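Local coordinates for protein nitrate reductase (Ulva prolifera, PDB 5YLY) that carries FAD in its cytochrome b5 reductase domain and probably uses electrons from NADH to reduce nitrate to nitrite in nitrate assimilation, at residues 35-43 / 49-57; 62-73 / 85-96. All coordinates share one frame; numbering follows the deposited sequence. Where two conformers were deposited one is given.

Interaction 1: 35-43 / 49-57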
loop_
_atom_site.group_PDB
_atom_site.type_symbol
_atom_site.label_atom_id
_atom_site.label_comp_id
_atom_site.label_asym_id
_atom_site.label_seq_id
_atom_site.Cartn_x
_atom_site.Cartn_y
_atom_site.Cartn_z
ATOM N N ALA A 35 -14.929 2.693 16.663
ATOM C CA ALA A 35 -15.878 1.987 15.803
ATOM C C ALA A 35 -16.084 2.720 14.464
ATOM O O ALA A 35 -16.124 3.947 14.432
ATOM C CB ALA A 35 -17.198 1.838 16.532
ATOM N N ALA A 36 -16.192 1.969 13.371
ATOM C CA ALA A 36 -16.457 2.543 12.045
ATOM C C ALA A 36 -17.517 1.653 11.421
ATOM O O ALA A 36 -17.372 0.431 11.424
ATOM C CB ALA A 36 -15.195 2.525 11.192
ATOM N N GLU A 37 -18.571 2.262 10.883
ATOM C CA GLU A 37 -19.681 1.531 10.305
ATOM C C GLU A 37 -19.539 1.361 8.811
ATOM O O GLU A 37 -19.226 2.326 8.113
ATOM C CB GLU A 37 -20.984 2.269 10.636
ATOM C CG GLU A 37 -22.227 1.464 10.311
ATOM C CD GLU A 37 -23.497 2.239 10.593
ATOM O OE1 GLU A 37 -23.900 2.296 11.776
ATOM O OE2 GLU A 37 -24.047 2.848 9.648
ATOM N N LEU A 38 -19.809 0.162 8.311
ATOM C CA LEU A 38 -19.736 -0.090 6.877
ATOM C C LEU A 38 -20.891 0.627 6.173
ATOM O O LEU A 38 -22.057 0.378 6.486
ATOM C CB LEU A 38 -19.781 -1.602 6.612
ATOM C CG LEU A 38 -19.555 -2.034 5.137
ATOM C CD1 LEU A 38 -18.196 -1.510 4.589
ATOM C CD2 LEU A 38 -19.649 -3.579 4.997
ATOM N N LYS A 39 -20.553 1.517 5.227
ATOM C CA LYS A 39 -21.511 2.313 4.448
ATOM C C LYS A 39 -21.791 1.734 3.062
ATOM O O LYS A 39 -22.905 1.863 2.581
ATOM C CB LYS A 39 -21.057 3.788 4.332
ATOM C CG LYS A 39 -20.871 4.495 5.693
ATOM C CD LYS A 39 -22.205 4.649 6.419
ATOM C CE LYS A 39 -22.044 5.425 7.722
ATOM N NZ LYS A 39 -23.362 5.878 8.250
ATOM N N GLU A 40 -20.781 1.121 2.405
ATOM C CA GLU A 40 -20.938 0.504 1.088
ATOM C C GLU A 40 -19.949 -0.609 0.972
ATOM O O GLU A 40 -18.873 -0.491 1.529
ATOM C CB GLU A 40 -20.644 1.518 -0.061
ATOM C CG GLU A 40 -21.555 2.736 -0.060
ATOM C CD GLU A 40 -21.402 3.641 -1.264
ATOM O OE1 GLU A 40 -20.831 4.753 -1.142
ATOM O OE2 GLU A 40 -21.853 3.225 -2.348
ATOM N N LYS A 41 -20.291 -1.660 0.202
ATOM C CA LYS A 41 -19.381 -2.794 -0.034
ATOM C C LYS A 41 -19.481 -3.021 -1.527
ATOM O O LYS A 41 -20.538 -3.422 -2.022
ATOM C CB LYS A 41 -19.857 -4.039 0.751
ATOM C CG LYS A 41 -18.963 -5.262 0.508
ATOM C CD LYS A 41 -19.256 -6.421 1.472
ATOM C CE LYS A 41 -20.479 -7.187 1.116
ATOM N NZ LYS A 41 -20.583 -8.430 1.928
ATOM N N ILE A 42 -18.428 -2.626 -2.275
ATOM C CA ILE A 42 -18.485 -2.623 -3.735
ATOM C C ILE A 42 -17.431 -3.534 -4.385
ATOM O O ILE A 42 -16.254 -3.347 -4.137
ATOM C CB ILE A 42 -18.286 -1.158 -4.206
ATOM C CG1 ILE A 42 -19.403 -0.216 -3.623
ATOM C CG2 ILE A 42 -18.271 -1.081 -5.762
ATOM C CD1 ILE A 42 -19.050 1.270 -3.731
ATOM N N LYS A 43 -17.858 -4.485 -5.190
ATOM C CA LYS A 43 -16.909 -5.390 -5.842
ATOM C C LYS A 43 -16.060 -4.657 -6.861
ATOM O O LYS A 43 -16.592 -3.930 -7.703
ATOM C CB LYS A 43 -17.634 -6.500 -6.576
ATOM C CG LYS A 43 -18.339 -7.473 -5.696
ATOM C CD LYS A 43 -18.692 -8.722 -6.551
ATOM C CE LYS A 43 -19.304 -9.798 -5.709
ATOM N NZ LYS A 43 -18.372 -10.288 -4.657
ATOM N N THR A 49 -12.614 -6.467 -3.075
ATOM C CA THR A 49 -13.761 -5.663 -2.651
ATOM C C THR A 49 -13.321 -4.366 -2.054
ATOM O O THR A 49 -12.325 -4.326 -1.310
ATOM C CB THR A 49 -14.648 -6.459 -1.675
ATOM O OG1 THR A 49 -15.122 -7.650 -2.330
ATOM C CG2 THR A 49 -15.873 -5.633 -1.176
ATOM N N LEU A 50 -14.087 -3.287 -2.346
ATOM C CA LEU A 50 -13.862 -1.979 -1.718
ATOM C C LEU A 50 -14.877 -1.859 -0.584
ATOM O O LEU A 50 -16.080 -2.078 -0.794
ATOM C CB LEU A 50 -14.038 -0.808 -2.713
ATOM C CG LEU A 50 -13.754 0.571 -2.097
ATOM C CD1 LEU A 50 -12.983 1.511 -3.057
ATOM C CD2 LEU A 50 -15.062 1.223 -1.516
ATOM N N PHE A 51 -14.386 -1.570 0.624
ATOM C CA PHE A 51 -15.234 -1.395 1.799
ATOM C C PHE A 51 -15.190 0.078 2.144
ATOM O O PHE A 51 -14.108 0.613 2.389
ATOM C CB PHE A 51 -14.700 -2.220 2.990
ATOM C CG PHE A 51 -14.745 -3.700 2.736
ATOM C CD1 PHE A 51 -15.890 -4.435 3.031
ATOM C CD2 PHE A 51 -13.670 -4.351 2.138
ATOM C CE1 PHE A 51 -15.936 -5.809 2.774
ATOM C CE2 PHE A 51 -13.722 -5.715 1.851
ATOM C CZ PHE A 51 -14.862 -6.440 2.167
ATOM N N ARG A 52 -16.358 0.733 2.174
ATOM C CA ARG A 52 -16.390 2.152 2.491
ATOM C C ARG A 52 -16.922 2.295 3.887
ATOM O O ARG A 52 -18.085 1.967 4.131
ATOM C CB ARG A 52 -17.265 2.918 1.472
ATOM C CG ARG A 52 -17.313 4.437 1.766
ATOM C CD ARG A 52 -17.700 5.235 0.509
ATOM N NE ARG A 52 -16.672 5.084 -0.535
ATOM C CZ ARG A 52 -16.908 4.794 -1.814
ATOM N NH1 ARG A 52 -18.157 4.662 -2.257
ATOM N NH2 ARG A 52 -15.896 4.668 -2.670
ATOM N N PHE A 53 -16.070 2.739 4.819
ATOM C CA PHE A 53 -16.417 2.855 6.229
ATOM C C PHE A 53 -16.629 4.289 6.604
ATOM O O PHE A 53 -15.795 5.137 6.297
ATOM C CB PHE A 53 -15.318 2.243 7.141
ATOM C CG PHE A 53 -15.320 0.738 7.185
ATOM C CD1 PHE A 53 -16.210 0.050 8.007
ATOM C CD2 PHE A 53 -14.445 0.005 6.390
ATOM C CE1 PHE A 53 -16.204 -1.345 8.054
ATOM C CE2 PHE A 53 -14.431 -1.391 6.455
ATOM C CZ PHE A 53 -15.301 -2.052 7.294
ATOM N N GLY A 54 -17.714 4.547 7.320
ATOM C CA GLY A 54 -17.999 5.902 7.773
ATOM C C GLY A 54 -17.222 6.252 9.019
ATOM O O GLY A 54 -16.888 5.376 9.819
ATOM N N LEU A 55 -16.888 7.534 9.166
ATOM C CA LEU A 55 -16.243 8.050 10.375
ATOM C C LEU A 55 -17.351 8.426 11.378
ATOM O O LEU A 55 -18.479 7.987 11.187
ATOM C CB LEU A 55 -15.300 9.228 10.019
ATOM C CG LEU A 55 -14.176 8.842 9.002
ATOM C CD1 LEU A 55 -13.201 9.994 8.760
ATOM C CD2 LEU A 55 -13.414 7.608 9.437
ATOM N N GLU A 56 -17.044 9.176 12.453
ATOM C CA GLU A 56 -18.052 9.522 13.470
ATOM C C GLU A 56 -19.124 10.443 12.901
ATOM O O GLU A 56 -20.264 10.397 13.340
ATOM C CB GLU A 56 -17.393 10.156 14.701
ATOM C CG GLU A 56 -16.405 9.247 15.401
ATOM C CD GLU A 56 -15.797 9.851 16.649
ATOM O OE1 GLU A 56 -14.875 10.685 16.522
ATOM O OE2 GLU A 56 -16.283 9.540 17.757
ATOM N N HIS A 57 -18.746 11.266 11.900
ATOM C CA HIS A 57 -19.624 12.203 11.208
ATOM C C HIS A 57 -19.098 12.431 9.799
ATOM O O HIS A 57 -17.906 12.198 9.534
ATOM C CB HIS A 57 -19.857 13.496 12.004
ATOM C CG HIS A 57 -18.637 14.347 12.158
ATOM N ND1 HIS A 57 -18.279 15.272 11.203
ATOM C CD2 HIS A 57 -17.767 14.424 13.192
ATOM C CE1 HIS A 57 -17.192 15.858 11.668
ATOM N NE2 HIS A 57 -16.850 15.377 12.861
HETATM O O HOH W 1 -19.230 5.145 11.390
HETATM O O HOH W 2 -15.100 -9.166 -4.568
HETATM O O HOH W 3 -18.010 -8.133 -2.548
#
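Glu40 and Arg52 form a hydrogen-bonded pair in the antiparallel hairpin of strands 34-43 and 48-54, whose axes approach to 4.4 Å with their directions 134° apart. Beside this pair the register slips by one residue: Lys39 N donates to Arg52 O at 2.7 Å, while Glu40 N reaches the same oxygen only weakly, so Lys39 and Glu40 both face Arg52 in a classic beta bulge. Beyond it, Ile42 and Leu50 exchange two backbone hydrogen bonds.

On the face shared by Glu40, Ile42, Leu50 and Arg52, Glu40 and Arg52 run side by side. Arg52 holds CG anti to its backbone N (chi1 -179°), then bends at chi3, which brings NH1 to 2.9 Å from Glu40 OE1 in a salt bridge. The oxygen lies in the guanidinium plane, yet NH1 meets it from above the carboxylate plane, the two planes being 66° apart. Leu50 CD2 lies over one guanidinium face, toward its rim, and NE has a second carboxylate partner in Asp103.

The other face mixes Leu38, Phe51 and Phe53 with Lys41, Lys43 and Thr49. Leu38 CD1 sits over the centre of the Phe53 ring, 4.0 Å from its centroid, a CH-pi contact, and meets the Phe51 ring at its edge. Lys41 runs alongside Phe51, Lys41 CD 3.6 Å from Phe51 CE1, before bending at chi3 to give NZ to the carbonyls of Glu128 and Leu130. Thr49 OG1 bonds to Glu128 and accepts from two waters that also reach Lys43 NZ, one of them weakly.

Phe51 packs on Leu127 of helix 122-129, and Phe53 on Phe102. A salt-bridged outer face and an inner one built round Phe51 and Phe53 fit a bulged hairpin in the wall of the antiparallel FAD-binding barrel of the ferredoxin reductase-like family.

Interaction 2: 62-73 / 85-96; sequences LGLPTGKHMLIR and VVMRAYTPTTAN. With FAD (flavin-adenine dinucleotide), chain C.
Ile72 and Tyr90 meet at about a right angle on one face of an antiparallel hairpin, Ile72 CD1 lying 3.6 Å from Tyr90 CD2. The Tyr90 ring sets its edge to the flavin, with N3 in its plane, and has FAD O2' over one face; its OH shares a hydrogen bond with FAD O4' at 2.8 Å. FAD O2' donates to Ala89 O, and Thr91 N donates to flavin N5 at 3.3 Å.

Arg88 bends at chi2 (-69°) to bring its guanidinium to the pyrophosphate: Arg88 NE makes weak bonds to FAD O1P and O2A, and NH2 a third weak one to O2A, while NH1 is tied to Met87 O at 2.8 Å, which limits the group's rotation. One face of the His69 ring meets the flavin methyl C7M, offset toward the rim, and His69 CD2 touches Ala89 CB.

Past the strands, Leu64 CD2 meets Pro92 CD tip to tip at 3.6 Å. Asn96 OD1 accepts from both Gly63 N at 2.8 Å and Leu64 N at 2.9 Å, and two waters bridge the same loops.

Flavin, ribityl and pyrophosphate are thus each gripped by one short run, Arg88 to Thr91. The positive guanidinium probably offsets phosphate charge, and the bond to N5 would be expected to influence the flavin's electron affinity.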
loop_
_atom_site.group_PDB
_atom_site.type_symbol
_atom_site.label_atom_id
_atom_site.label_comp_id
_atom_site.label_asym_id
_atom_site.label_seq_id
_atom_site.Cartn_x
_atom_site.Cartn_y
_atom_site.Cartn_z
ATOM N N LEU A 62 -9.889 12.107 8.722
ATOM C CA LEU A 62 -9.421 10.776 9.099
ATOM C C LEU A 62 -8.275 10.865 10.111
ATOM O O LEU A 62 -8.311 10.162 11.111
ATOM C CB LEU A 62 -8.976 9.988 7.872
ATOM C CG LEU A 62 -8.422 8.580 8.126
ATOM C CD1 LEU A 62 -9.462 7.658 8.836
ATOM C CD2 LEU A 62 -7.960 7.960 6.802
ATOM N N GLY A 63 -7.277 11.689 9.820
ATOM C CA GLY A 63 -6.116 11.881 10.687
ATOM C C GLY A 63 -5.071 10.803 10.504
ATOM O O GLY A 63 -4.509 10.307 11.488
ATOM N N LEU A 64 -4.820 10.431 9.244
ATOM C CA LEU A 64 -3.847 9.410 8.880
ATOM C C LEU A 64 -2.712 10.096 8.125
ATOM O O LEU A 64 -2.874 10.410 6.935
ATOM C CB LEU A 64 -4.476 8.288 7.992
ATOM C CG LEU A 64 -3.524 7.107 7.653
ATOM C CD1 LEU A 64 -3.074 6.355 8.942
ATOM C CD2 LEU A 64 -4.196 6.117 6.680
ATOM N N PRO A 65 -1.550 10.316 8.765
ATOM C CA PRO A 65 -0.424 10.933 8.045
ATOM C C PRO A 65 0.101 10.026 6.932
ATOM O O PRO A 65 0.003 8.799 7.017
ATOM C CB PRO A 65 0.640 11.119 9.147
ATOM C CG PRO A 65 -0.115 11.093 10.439
ATOM C CD PRO A 65 -1.190 10.047 10.170
ATOM N N THR A 66 0.644 10.644 5.873
ATOM C CA THR A 66 1.182 9.908 4.724
ATOM C C THR A 66 2.360 9.076 5.195
ATOM O O THR A 66 3.272 9.627 5.787
ATOM C CB THR A 66 1.609 10.872 3.614
ATOM O OG1 THR A 66 0.520 11.750 3.314
ATOM C CG2 THR A 66 2.069 10.126 2.360
ATOM N N GLY A 67 2.329 7.776 4.887
ATOM C CA GLY A 67 3.361 6.832 5.322
ATOM C C GLY A 67 2.889 5.923 6.448
ATOM O O GLY A 67 3.527 4.904 6.744
ATOM N N LYS A 68 1.733 6.262 7.052
ATOM C CA LYS A 68 1.143 5.507 8.146
ATOM C C LYS A 68 -0.099 4.691 7.716
ATOM O O LYS A 68 -0.702 4.929 6.655
ATOM C CB LYS A 68 0.862 6.423 9.339
ATOM C CG LYS A 68 2.179 7.123 9.764
ATOM C CD LYS A 68 2.172 7.636 11.173
ATOM C CE LYS A 68 3.494 8.307 11.489
ATOM N NZ LYS A 68 3.515 8.784 12.890
ATOM N N HIS A 69 -0.463 3.704 8.551
ATOM C CA HIS A 69 -1.616 2.820 8.271
ATOM C C HIS A 69 -2.473 2.670 9.547
ATOM O O HIS A 69 -2.220 3.342 10.551
ATOM C CB HIS A 69 -1.091 1.444 7.777
ATOM C CG HIS A 69 -0.281 0.676 8.789
ATOM N ND1 HIS A 69 1.101 0.781 8.844
ATOM C CD2 HIS A 69 -0.685 -0.245 9.701
ATOM C CE1 HIS A 69 1.490 -0.043 9.811
ATOM N NE2 HIS A 69 0.449 -0.690 10.346
ATOM N N MET A 70 -3.468 1.774 9.510
ATOM C CA MET A 70 -4.373 1.548 10.641
ATOM C C MET A 70 -4.500 0.066 10.937
ATOM O O MET A 70 -4.255 -0.757 10.056
ATOM C CB MET A 70 -5.780 2.103 10.319
ATOM C CG MET A 70 -6.412 1.468 9.100
ATOM S SD MET A 70 -8.003 2.123 8.470
ATOM C CE MET A 70 -7.825 3.817 8.825
ATOM N N LEU A 71 -4.928 -0.267 12.147
ATOM C CA LEU A 71 -5.191 -1.656 12.486
ATOM C C LEU A 71 -6.696 -1.770 12.547
ATOM O O LEU A 71 -7.375 -0.951 13.180
ATOM C CB LEU A 71 -4.553 -2.032 13.848
ATOM C CG LEU A 71 -3.051 -1.849 13.912
ATOM C CD1 LEU A 71 -2.537 -2.171 15.329
ATOM C CD2 LEU A 71 -2.347 -2.711 12.876
ATOM N N ILE A 72 -7.232 -2.743 11.849
ATOM C CA ILE A 72 -8.676 -2.926 11.833
ATOM C C ILE A 72 -8.978 -4.255 12.488
ATOM O O ILE A 72 -8.298 -5.240 12.197
ATOM C CB ILE A 72 -9.208 -2.872 10.389
ATOM C CG1 ILE A 72 -8.907 -1.469 9.773
ATOM C CG2 ILE A 72 -10.708 -3.206 10.341
ATOM C CD1 ILE A 72 -9.082 -1.337 8.385
ATOM N N ARG A 73 -9.983 -4.271 13.358
ATOM C CA ARG A 73 -10.310 -5.510 14.070
ATOM C C ARG A 73 -11.791 -5.732 14.229
ATOM O O ARG A 73 -12.584 -4.785 14.147
ATOM C CB ARG A 73 -9.608 -5.568 15.442
ATOM C CG ARG A 73 -10.229 -4.696 16.501
ATOM C CD ARG A 73 -9.459 -4.770 17.814
ATOM N NE ARG A 73 -10.302 -4.286 18.891
ATOM C CZ ARG A 73 -10.046 -4.480 20.182
ATOM N NH1 ARG A 73 -10.891 -4.036 21.104
ATOM N NH2 ARG A 73 -8.938 -5.105 20.560
ATOM N N VAL A 85 -11.047 -12.192 18.742
ATOM C CA VAL A 85 -10.764 -10.862 18.179
ATOM C C VAL A 85 -9.714 -11.081 17.090
ATOM O O VAL A 85 -8.679 -11.698 17.363
ATOM C CB VAL A 85 -10.289 -9.850 19.256
ATOM C CG1 VAL A 85 -10.120 -8.461 18.661
ATOM C CG2 VAL A 85 -11.246 -9.801 20.441
ATOM N N VAL A 86 -9.992 -10.615 15.847
ATOM C CA VAL A 86 -9.086 -10.786 14.709
ATOM C C VAL A 86 -8.749 -9.383 14.231
ATOM O O VAL A 86 -9.658 -8.564 14.079
ATOM C CB VAL A 86 -9.723 -11.647 13.566
ATOM C CG1 VAL A 86 -8.716 -11.919 12.442
ATOM C CG2 VAL A 86 -10.290 -12.961 14.114
ATOM N N MET A 87 -7.458 -9.118 14.027
ATOM C CA MET A 87 -6.935 -7.798 13.668
ATOM C C MET A 87 -5.911 -7.913 12.539
ATOM O O MET A 87 -5.088 -8.842 12.572
ATOM C CB MET A 87 -6.298 -7.222 14.960
ATOM C CG MET A 87 -5.506 -5.917 14.828
ATOM S SD MET A 87 -4.334 -5.831 16.240
ATOM C CE MET A 87 -2.959 -6.728 15.576
ATOM N N ARG A 88 -5.928 -6.949 11.575
ATOM C CA ARG A 88 -4.958 -6.877 10.483
ATOM C C ARG A 88 -4.690 -5.415 10.164
ATOM O O ARG A 88 -5.567 -4.570 10.393
ATOM C CB ARG A 88 -5.438 -7.605 9.206
ATOM C CG ARG A 88 -5.672 -9.110 9.345
ATOM C CD ARG A 88 -4.404 -9.927 9.545
ATOM N NE ARG A 88 -4.694 -11.364 9.551
ATOM C CZ ARG A 88 -4.914 -12.116 10.632
ATOM N NH1 ARG A 88 -4.890 -11.577 11.847
ATOM N NH2 ARG A 88 -5.172 -13.408 10.506
ATOM N N ALA A 89 -3.506 -5.131 9.604
ATOM C CA ALA A 89 -3.116 -3.800 9.153
ATOM C C ALA A 89 -3.704 -3.506 7.766
ATOM O O ALA A 89 -3.731 -4.391 6.926
ATOM C CB ALA A 89 -1.604 -3.705 9.069
ATOM N N TYR A 90 -4.150 -2.262 7.524
ATOM C CA TYR A 90 -4.648 -1.820 6.205
ATOM C C TYR A 90 -4.244 -0.386 5.972
ATOM O O TYR A 90 -4.265 0.442 6.900
ATOM C CB TYR A 90 -6.183 -1.950 6.040
ATOM C CG TYR A 90 -6.617 -3.389 6.065
ATOM C CD1 TYR A 90 -6.521 -4.190 4.920
ATOM C CD2 TYR A 90 -7.001 -3.999 7.259
ATOM C CE1 TYR A 90 -6.801 -5.555 4.969
ATOM C CE2 TYR A 90 -7.343 -5.354 7.300
ATOM C CZ TYR A 90 -7.184 -6.137 6.171
ATOM O OH TYR A 90 -7.424 -7.488 6.274
ATOM N N THR A 91 -3.889 -0.094 4.734
ATOM C CA THR A 91 -3.664 1.281 4.307
ATOM C C THR A 91 -4.846 1.590 3.411
ATOM O O THR A 91 -4.964 1.034 2.306
ATOM C CB THR A 91 -2.344 1.519 3.595
ATOM O OG1 THR A 91 -1.272 1.174 4.461
ATOM C CG2 THR A 91 -2.184 3.006 3.173
ATOM N N PRO A 92 -5.741 2.490 3.839
ATOM C CA PRO A 92 -6.901 2.814 2.974
ATOM C C PRO A 92 -6.460 3.444 1.663
ATOM O O PRO A 92 -5.349 3.986 1.566
ATOM C CB PRO A 92 -7.655 3.893 3.775
ATOM C CG PRO A 92 -7.186 3.735 5.160
ATOM C CD PRO A 92 -5.777 3.233 5.114
ATOM N N THR A 93 -7.328 3.365 0.639
ATOM C CA THR A 93 -7.021 3.999 -0.641
ATOM C C THR A 93 -7.477 5.462 -0.657
ATOM O O THR A 93 -7.413 6.130 -1.700
ATOM C CB THR A 93 -7.620 3.195 -1.784
ATOM O OG1 THR A 93 -9.029 3.060 -1.565
ATOM C CG2 THR A 93 -6.968 1.831 -1.925
ATOM N N THR A 94 -7.980 5.943 0.481
ATOM C CA THR A 94 -8.313 7.348 0.696
ATOM C C THR A 94 -7.447 7.766 1.893
ATOM O O THR A 94 -6.969 6.905 2.651
ATOM C CB THR A 94 -9.814 7.600 1.005
ATOM O OG1 THR A 94 -10.208 6.812 2.129
ATOM C CG2 THR A 94 -10.716 7.271 -0.176
ATOM N N ALA A 95 -7.251 9.058 2.085
ATOM C CA ALA A 95 -6.501 9.515 3.268
ATOM C C ALA A 95 -7.137 10.835 3.771
ATOM O O ALA A 95 -8.370 10.979 3.638
ATOM C CB ALA A 95 -5.009 9.645 2.936
ATOM N N ASN A 96 -6.343 11.805 4.274
ATOM C CA ASN A 96 -6.919 13.029 4.857
ATOM C C ASN A 96 -7.723 13.892 3.895
ATOM O O ASN A 96 -8.609 14.620 4.343
ATOM C CB ASN A 96 -5.856 13.862 5.563
ATOM C CG ASN A 96 -5.373 13.215 6.835
ATOM O OD1 ASN A 96 -6.019 12.313 7.371
ATOM N ND2 ASN A 96 -4.230 13.674 7.362
HETATM P PA FAD C . -4.442 -14.723 6.969
HETATM O O1A FAD C . -5.406 -15.578 7.703
HETATM O O2A FAD C . -3.601 -13.827 7.848
HETATM O O5B FAD C . -3.529 -15.687 6.034
HETATM C C5B FAD C . -2.103 -15.474 5.950
HETATM C C4B FAD C . -1.654 -15.493 4.510
HETATM O O4B FAD C . -2.049 -16.724 3.864
HETATM C C3B FAD C . -2.231 -14.406 3.616
HETATM O O3B FAD C . -1.593 -13.147 3.821
HETATM C C2B FAD C . -1.986 -14.986 2.220
HETATM O O2B FAD C . -0.689 -14.676 1.726
HETATM C C1B FAD C . -2.128 -16.502 2.462
HETATM N N9A FAD C . -3.373 -17.084 1.955
HETATM C C8A FAD C . -4.428 -17.544 2.700
HETATM N N7A FAD C . -5.436 -17.986 1.985
HETATM C C5A FAD C . -5.020 -17.792 0.677
HETATM C C6A FAD C . -5.658 -18.000 -0.566
HETATM N N6A FAD C . -6.956 -18.287 -0.693
HETATM N N1A FAD C . -4.951 -17.737 -1.689
HETATM C C2A FAD C . -3.708 -17.253 -1.569
HETATM N N3A FAD C . -3.026 -16.967 -0.454
HETATM C C4A FAD C . -3.742 -17.258 0.641
HETATM N N1 FAD C . -4.299 -6.132 2.482
HETATM C C2 FAD C . -5.275 -5.709 1.617
HETATM O O2 FAD C . -6.006 -6.532 1.046
HETATM N N3 FAD C . -5.445 -4.335 1.383
HETATM C C4 FAD C . -4.690 -3.312 1.953
HETATM O O4 FAD C . -4.971 -2.146 1.756
HETATM C C4X FAD C . -3.632 -3.777 2.849
HETATM N N5 FAD C . -2.847 -2.881 3.399
HETATM C C5X FAD C . -1.813 -3.332 4.223
HETATM C C6 FAD C . -0.947 -2.387 4.792
HETATM C C7 FAD C . 0.099 -2.785 5.623
HETATM C C7M FAD C . 1.023 -1.732 6.185
HETATM C C8 FAD C . 0.295 -4.166 5.898
HETATM C C8M FAD C . 1.392 -4.632 6.837
HETATM C C9 FAD C . -0.552 -5.107 5.314
HETATM C C9A FAD C . -1.608 -4.702 4.485
HETATM N N10 FAD C . -2.515 -5.639 3.898
HETATM C C10 FAD C . -3.524 -5.217 3.056
HETATM C "C1'" FAD C . -2.508 -7.065 4.272
HETATM C "C2'" FAD C . -3.416 -7.372 5.464
HETATM O "O2'" FAD C . -2.840 -6.884 6.678
HETATM C "C3'" FAD C . -3.704 -8.865 5.621
HETATM O "O3'" FAD C . -2.484 -9.577 5.790
HETATM C "C4'" FAD C . -4.543 -9.467 4.491
HETATM O "O4'" FAD C . -5.826 -8.841 4.483
HETATM C "C5'" FAD C . -4.724 -10.969 4.603
HETATM O "O5'" FAD C . -5.144 -11.287 5.947
HETATM P P FAD C . -6.135 -12.519 6.248
HETATM O O1P FAD C . -6.513 -12.498 7.679
HETATM O O2P FAD C . -7.257 -12.552 5.238
HETATM O O3P FAD C . -5.190 -13.758 5.939
HETATM O O HOH W 4 -10.066 12.952 6.054
HETATM O O HOH W 5 -3.335 11.848 4.603
HETATM O O HOH W 6 0.732 2.915 4.868
#

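In the fold
Interaction 1 closes before interaction 2 opens: strands 34-43 and 48-54 form the first hairpin, 69-75 and 85-90 the next, all within the FAD-binding domain. Both belong to one six-stranded antiparallel sheet, where strand 135-142 lies between 69-75 and 34-43 and so joins the two hairpins. They lie about 13 Å apart, centre to centre, and touch where Leu55 CD1 packs 3.9 Å from Leu62 CA. Strand 101-107 and helix 122-129 contact both. Only interaction 2 holds residues of the FAD pocket; the Phe51 side chain stays about 8 Å from the cofactor, so 35-43 / 49-57 contributes barrel wall near the site that 62-73 / 85-96 helps to form.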